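Local coordinates for 2,5-dihydroxypyridine 5,6-dioxygenase (Pseudomonas putida KT2440, PDB 7CUP), which catalyses the iron-dependent, dioxygenolytic ring cleavage of 2,5-dihydroxypyridine between carbons 5 and 6 to give N-formylmaleamate during aerobic nicotinate degradation, at residues 193-199 with 264-270; 299-305 with 317-323. One frame throughout, in Å; residues are numbered along the deposited sequence.

How the contacts relate
Both contacts belong to one antiparallel sheet in which strands 175-177, 194-197, 263-269, 299-303 and 319-323 follow one another in space. Contact 1 pairs the second and third of these, contact 2 the fourth and fifth, and their centres lie about 10 Å apart. They are joined where strand 263-269 runs beside strand 299-303: S264 N is 2.8 Å from S302 O, and S264 OG lies 2.7 Å from P305 O, a probable hydrogen bond in each case. The active-site iron draws on both. Contact 1 supplies H265 (NE2 to FE 2.2 Å); contact 2 supplies S302, H318 and D320, and two waters complete the six ligands.

Contact 1 of 2, residues 193-199 with 264-270; sequences GFLFTWP and SHIGWGL. With FE (Fe (III) ion), chain G.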
loop_
_atom_site.group_PDB
_atom_site.type_symbol
_atom_site.label_atom_id
_atom_site.label_comp_id
_atom_site.label_asym_id
_atom_site.label_seq_id
_atom_site.Cartn_x
_atom_site.Cartn_y
_atom_site.Cartn_z
ATOM N N GLY A 193 -9.682 5.988 33.591
ATOM C CA GLY A 193 -10.478 5.639 34.782
ATOM C C GLY A 193 -9.640 5.671 36.047
ATOM O O GLY A 193 -9.615 4.659 36.742
ATOM N N PHE A 194 -8.987 6.797 36.357
ATOM C CA PHE A 194 -8.160 6.969 37.583
ATOM C C PHE A 194 -7.933 8.456 37.865
ATOM O O PHE A 194 -8.429 9.344 37.124
ATOM C CB PHE A 194 -6.846 6.189 37.445
ATOM C CG PHE A 194 -5.936 6.632 36.330
ATOM C CD1 PHE A 194 -6.175 6.241 35.012
ATOM C CD2 PHE A 194 -4.797 7.378 36.597
ATOM C CE1 PHE A 194 -5.319 6.639 33.989
ATOM C CE2 PHE A 194 -3.924 7.747 35.573
ATOM C CZ PHE A 194 -4.199 7.391 34.269
ATOM N N LEU A 195 -7.186 8.739 38.926
ATOM C CA LEU A 195 -6.962 10.123 39.394
ATOM C C LEU A 195 -5.662 10.171 40.202
ATOM O O LEU A 195 -5.191 9.115 40.669
ATOM C CB LEU A 195 -8.197 10.606 40.175
ATOM C CG LEU A 195 -8.264 10.280 41.677
ATOM C CD1 LEU A 195 -9.291 11.165 42.384
ATOM C CD2 LEU A 195 -8.604 8.812 41.883
ATOM N N PHE A 196 -5.093 11.368 40.319
ATOM C CA PHE A 196 -3.795 11.607 40.974
ATOM C C PHE A 196 -3.656 13.093 41.339
ATOM O O PHE A 196 -4.417 13.926 40.806
ATOM C CB PHE A 196 -2.670 11.161 40.039
ATOM C CG PHE A 196 -2.784 11.699 38.633
ATOM C CD1 PHE A 196 -2.207 12.914 38.287
ATOM C CD2 PHE A 196 -3.463 10.988 37.659
ATOM C CE1 PHE A 196 -2.304 13.403 36.995
ATOM C CE2 PHE A 196 -3.568 11.481 36.367
ATOM C CZ PHE A 196 -3.003 12.693 36.037
ATOM N N THR A 197 -2.740 13.376 42.267
ATOM C CA THR A 197 -2.178 14.714 42.573
ATOM C C THR A 197 -0.662 14.644 42.511
ATOM O O THR A 197 -0.128 13.639 42.009
ATOM C CB THR A 197 -2.455 15.234 43.996
ATOM O OG1 THR A 197 -3.428 14.461 44.697
ATOM C CG2 THR A 197 -2.842 16.691 43.961
ATOM N N TRP A 198 -0.017 15.692 43.025
ATOM C CA TRP A 198 1.432 15.758 43.291
ATOM C C TRP A 198 1.604 16.012 44.781
ATOM O O TRP A 198 0.765 16.660 45.394
ATOM C CB TRP A 198 2.059 16.854 42.421
ATOM C CG TRP A 198 1.987 16.552 40.960
ATOM C CD1 TRP A 198 3.031 16.219 40.145
ATOM C CD2 TRP A 198 0.818 16.591 40.124
ATOM N NE1 TRP A 198 2.585 16.018 38.872
ATOM C CE2 TRP A 198 1.236 16.239 38.826
ATOM C CE3 TRP A 198 -0.524 16.929 40.336
ATOM C CZ2 TRP A 198 0.361 16.212 37.745
ATOM C CZ3 TRP A 198 -1.398 16.890 39.273
ATOM C CH2 TRP A 198 -0.957 16.523 37.997
ATOM N N PRO A 199 2.656 15.476 45.420
ATOM C CA PRO A 199 2.970 15.860 46.796
ATOM C C PRO A 199 3.449 17.323 46.830
ATOM O O PRO A 199 3.996 17.812 45.827
ATOM C CB PRO A 199 4.115 14.923 47.191
ATOM C CG PRO A 199 4.774 14.542 45.862
ATOM C CD PRO A 199 3.662 14.580 44.831
ATOM N N SER A 264 6.657 12.450 41.327
ATOM C CA SER A 264 5.669 13.257 40.574
ATOM C C SER A 264 4.273 12.862 41.050
ATOM O O SER A 264 3.968 13.072 42.222
ATOM C CB SER A 264 5.872 13.097 39.085
ATOM O OG SER A 264 6.859 14.020 38.641
ATOM N N HIS A 265 3.423 12.318 40.189
ATOM C CA HIS A 265 1.994 12.166 40.529
ATOM C C HIS A 265 1.816 10.909 41.375
ATOM O O HIS A 265 2.665 9.991 41.302
ATOM C CB HIS A 265 1.110 12.279 39.279
ATOM C CG HIS A 265 1.342 11.241 38.244
ATOM N ND1 HIS A 265 0.774 9.986 38.328
ATOM C CD2 HIS A 265 2.048 11.278 37.097
ATOM C CE1 HIS A 265 1.133 9.273 37.275
ATOM N NE2 HIS A 265 1.920 10.046 36.512
ATOM N N ILE A 266 0.771 10.909 42.197
ATOM C CA ILE A 266 0.457 9.839 43.176
ATOM C C ILE A 266 -1.051 9.744 43.156
ATOM O O ILE A 266 -1.683 10.797 43.091
ATOM C CB ILE A 266 1.046 10.195 44.561
ATOM C CG1 ILE A 266 0.660 11.604 45.009
ATOM C CG2 ILE A 266 2.552 10.052 44.552
ATOM C CD1 ILE A 266 1.016 11.897 46.455
ATOM N N GLY A 267 -1.612 8.552 43.103
ATOM C CA GLY A 267 -3.065 8.432 42.955
ATOM C C GLY A 267 -3.483 6.990 42.995
ATOM O O GLY A 267 -2.665 6.151 43.377
ATOM N N TRP A 268 -4.714 6.697 42.609
ATOM C CA TRP A 268 -5.214 5.306 42.633
ATOM C C TRP A 268 -6.152 5.056 41.453
ATOM O O TRP A 268 -6.646 6.023 40.863
ATOM C CB TRP A 268 -5.816 4.972 44.006
ATOM C CG TRP A 268 -7.104 5.636 44.372
ATOM C CD1 TRP A 268 -8.347 5.096 44.260
ATOM C CD2 TRP A 268 -7.291 6.941 44.951
ATOM N NE1 TRP A 268 -9.294 5.985 44.689
ATOM C CE2 TRP A 268 -8.676 7.113 45.142
ATOM C CE3 TRP A 268 -6.429 7.967 45.335
ATOM C CZ2 TRP A 268 -9.225 8.262 45.711
ATOM C CZ3 TRP A 268 -6.968 9.122 45.863
ATOM C CH2 TRP A 268 -8.346 9.260 46.055
ATOM N N GLY A 269 -6.322 3.781 41.125
ATOM C CA GLY A 269 -7.009 3.318 39.919
ATOM C C GLY A 269 -8.435 3.003 40.220
ATOM O O GLY A 269 -8.683 2.453 41.316
ATOM N N LEU A 270 -9.330 3.321 39.289
ATOM C CA LEU A 270 -10.795 3.140 39.448
ATOM C C LEU A 270 -11.367 2.430 38.229
ATOM O O LEU A 270 -12.595 2.512 38.028
ATOM C CB LEU A 270 -11.431 4.517 39.667
ATOM C CG LEU A 270 -11.199 5.117 41.064
ATOM C CD1 LEU A 270 -11.681 6.554 41.136
ATOM C CD2 LEU A 270 -11.864 4.284 42.148
HETATM FE FE FE G . 3.779 9.794 35.335
HETATM O O HOH W 1 4.537 12.004 35.082
HETATM O O HOH W 2 2.288 9.657 33.570
#
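Strand 194-197 runs antiparallel to strand 264-269, with G267 facing F196 across a CA-CA distance of 3.8 Å. A CB on G267 would clash with L195 O and F196 CA, so the close approach requires glycine. T197 and I266 exchange two backbone hydrogen bonds (T197 N to I266 O and I266 N to T197 O, both 2.9 Å). On the face bearing L195, the p rotamer of W268 sets its indole against L195 (chi1 87°), whose CD2 lies over the six-membered ring, 3.8 Å from its centroid. L195 CD2 also lies 3.9 Å from L270 CD1; helix 136-151 packs on this leucine. I266, likewise p, brings CD1 to 4.1 Å from P199 CD. G193 and F194, both facing E177 of the neighbouring strand 175-177, form a G1 beta bulge at the start of strand 194-197. F194 and F196 occupy the other face; beside F196, H265 adopts a p rotamer that brings NE2 to FE at 2.2 Å. F196 CD1 lies 3.5 Å from H265 CB, and the m rotamer of W198 places H265 CB over the face of the W198 five-membered ring, 4.2 Å from its centroid, a CH-pi contact.

Contact 2 of 2, residues 299-305 with 317-323; sequences FLFSTGP and CHLDIPL. With FE (Fe (III) ion), chain G.
Segments 299-305 and 317-323 are extended and antiparallel, strand axes 4.6 Å apart at closest approach and N-to-C directions at 158°. F299-L323 and F301-I321 are hydrogen-bonded pairs: F299 N to L323 O 3.0 Å, L323 N to F299 O 2.7 Å, F301 N to I321 O 3.1 Å, I321 N to F301 O 2.9 Å. L300-P322 and S302-D320 are non-hydrogen-bonded pairs. T303 N donates to L319 O (3.0 Å). G304, at positive phi (95°), ends the extended run; a CB there would clash with C317 O. S302 and D320, on one face, and H318 just ahead bind a mononuclear non-heme iron with H265 of strand 263-269: S302 OG (chi1 t) 2.3 Å, H318 NE2 (t) 2.2 Å and D320 OD1 (m) 2.3 Å from FE. S302 OG also donates to L319 O (2.8 Å); D320 OD2 accepts from water 2 (2.8 Å) and salt-bridges R293; H318 ND1 is hydrogen-bonded to T73 O. On the opposite face, F301 (p) takes I321 CB over its ring, 4.0 Å from the centroid.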
loop_
_atom_site.group_PDB
_atom_site.type_symbol
_atom_site.label_atom_id
_atom_site.label_comp_id
_atom_site.label_asym_id
_atom_site.label_seq_id
_atom_site.Cartn_x
_atom_site.Cartn_y
_atom_site.Cartn_z
ATOM N N PHE A 299 -2.144 1.556 43.555
ATOM C CA PHE A 299 -1.493 2.845 43.876
ATOM C C PHE A 299 -0.506 3.118 42.746
ATOM O O PHE A 299 0.352 2.267 42.478
ATOM C CB PHE A 299 -0.768 2.812 45.219
ATOM C CG PHE A 299 0.019 4.062 45.488
ATOM C CD1 PHE A 299 -0.623 5.273 45.646
ATOM C CD2 PHE A 299 1.392 4.038 45.528
ATOM C CE1 PHE A 299 0.101 6.439 45.856
ATOM C CE2 PHE A 299 2.117 5.189 45.774
ATOM C CZ PHE A 299 1.469 6.395 45.916
ATOM N N LEU A 300 -0.650 4.259 42.092
ATOM C CA LEU A 300 0.212 4.646 40.959
ATOM C C LEU A 300 0.995 5.861 41.391
ATOM O O LEU A 300 0.365 6.896 41.675
ATOM C CB LEU A 300 -0.653 4.971 39.738
ATOM C CG LEU A 300 0.121 5.389 38.491
ATOM C CD1 LEU A 300 1.026 4.258 38.000
ATOM C CD2 LEU A 300 -0.844 5.822 37.393
ATOM N N PHE A 301 2.310 5.747 41.388
ATOM C CA PHE A 301 3.180 6.931 41.508
ATOM C C PHE A 301 4.050 7.030 40.267
ATOM O O PHE A 301 4.184 6.047 39.522
ATOM C CB PHE A 301 4.020 6.910 42.784
ATOM C CG PHE A 301 5.058 5.833 42.885
ATOM C CD1 PHE A 301 4.692 4.529 43.176
ATOM C CD2 PHE A 301 6.400 6.131 42.720
ATOM C CE1 PHE A 301 5.656 3.540 43.286
ATOM C CE2 PHE A 301 7.360 5.138 42.839
ATOM C CZ PHE A 301 6.983 3.849 43.125
ATOM N N SER A 302 4.641 8.203 40.114
ATOM C CA SER A 302 5.470 8.561 38.956
ATOM C C SER A 302 6.735 9.279 39.438
ATOM O O SER A 302 6.765 9.735 40.610
ATOM C CB SER A 302 4.661 9.389 37.988
ATOM O OG SER A 302 5.478 9.748 36.887
ATOM N N THR A 303 7.730 9.364 38.554
ATOM C CA THR A 303 9.037 10.005 38.820
ATOM C C THR A 303 9.356 10.986 37.693
ATOM O O THR A 303 8.831 10.804 36.573
ATOM C CB THR A 303 10.143 8.962 38.972
ATOM O OG1 THR A 303 10.421 8.388 37.691
ATOM C CG2 THR A 303 9.785 7.899 39.987
ATOM N N GLY A 304 10.205 11.971 37.996
ATOM C CA GLY A 304 10.791 12.902 37.026
ATOM C C GLY A 304 9.991 14.199 36.937
ATOM O O GLY A 304 9.722 14.838 37.953
ATOM N N PRO A 305 9.586 14.605 35.713
ATOM C CA PRO A 305 9.122 15.968 35.459
ATOM C C PRO A 305 7.789 16.279 36.148
ATOM O O PRO A 305 6.983 15.384 36.333
ATOM C CB PRO A 305 8.933 16.022 33.934
ATOM C CG PRO A 305 8.723 14.569 33.517
ATOM C CD PRO A 305 9.526 13.751 34.510
ATOM N N CYS A 317 13.363 11.943 31.845
ATOM C CA CYS A 317 13.215 10.574 32.408
ATOM C C CYS A 317 11.906 10.459 33.204
ATOM O O CYS A 317 11.762 11.127 34.227
ATOM C CB CYS A 317 14.409 10.224 33.273
ATOM S SG CYS A 317 14.346 8.538 33.918
ATOM N N HIS A 318 10.996 9.589 32.764
ATOM C CA HIS A 318 9.643 9.439 33.344
ATOM C C HIS A 318 9.315 7.960 33.585
ATOM O O HIS A 318 9.330 7.162 32.612
ATOM C CB HIS A 318 8.644 10.104 32.405
ATOM C CG HIS A 318 7.243 9.823 32.801
ATOM N ND1 HIS A 318 6.413 9.031 32.048
ATOM C CD2 HIS A 318 6.561 10.167 33.906
ATOM C CE1 HIS A 318 5.257 8.911 32.652
ATOM N NE2 HIS A 318 5.323 9.605 33.785
ATOM N N LEU A 319 8.982 7.603 34.828
ATOM C CA LEU A 319 8.488 6.244 35.193
ATOM C C LEU A 319 7.096 6.346 35.809
ATOM O O LEU A 319 6.836 7.320 36.540
ATOM C CB LEU A 319 9.452 5.580 36.177
ATOM C CG LEU A 319 10.901 5.496 35.714
ATOM C CD1 LEU A 319 11.751 4.870 36.813
ATOM C CD2 LEU A 319 11.042 4.707 34.413
ATOM N N ASP A 320 6.217 5.413 35.435
ATOM C CA ASP A 320 4.904 5.139 36.067
ATOM C C ASP A 320 5.017 3.772 36.708
ATOM O O ASP A 320 5.444 2.807 36.015
ATOM C CB ASP A 320 3.749 5.211 35.073
ATOM C CG ASP A 320 3.384 6.641 34.731
ATOM O OD1 ASP A 320 3.689 7.506 35.543
ATOM O OD2 ASP A 320 2.842 6.874 33.644
ATOM N N ILE A 321 4.656 3.695 37.982
ATOM C CA ILE A 321 4.840 2.469 38.803
ATOM C C ILE A 321 3.569 2.217 39.599
ATOM O O ILE A 321 3.339 2.884 40.601
ATOM C CB ILE A 321 6.061 2.616 39.721
ATOM C CG1 ILE A 321 7.320 2.903 38.909
ATOM C CG2 ILE A 321 6.189 1.384 40.595
ATOM C CD1 ILE A 321 8.553 3.228 39.741
ATOM N N PRO A 322 2.728 1.250 39.183
ATOM C CA PRO A 322 1.581 0.805 39.972
ATOM C C PRO A 322 1.934 -0.313 40.964
ATOM O O PRO A 322 2.643 -1.223 40.612
ATOM C CB PRO A 322 0.592 0.255 38.936
ATOM C CG PRO A 322 1.446 -0.090 37.717
ATOM C CD PRO A 322 2.794 0.569 37.881
ATOM N N LEU A 323 1.394 -0.227 42.178
ATOM C CA LEU A 323 1.578 -1.251 43.236
ATOM C C LEU A 323 0.226 -1.875 43.554
ATOM O O LEU A 323 -0.786 -1.132 43.582
ATOM C CB LEU A 323 2.187 -0.588 44.470
ATOM C CG LEU A 323 3.433 0.229 44.214
ATOM C CD1 LEU A 323 3.857 0.918 45.493
ATOM C CD2 LEU A 323 4.554 -0.647 43.664
HETATM FE FE FE G . 3.779 9.794 35.335
HETATM O O HOH W 3 12.300 9.615 36.298
HETATM O O HOH W 2 2.288 9.657 33.570
HETATM O O HOH W 1 4.537 12.004 35.082
#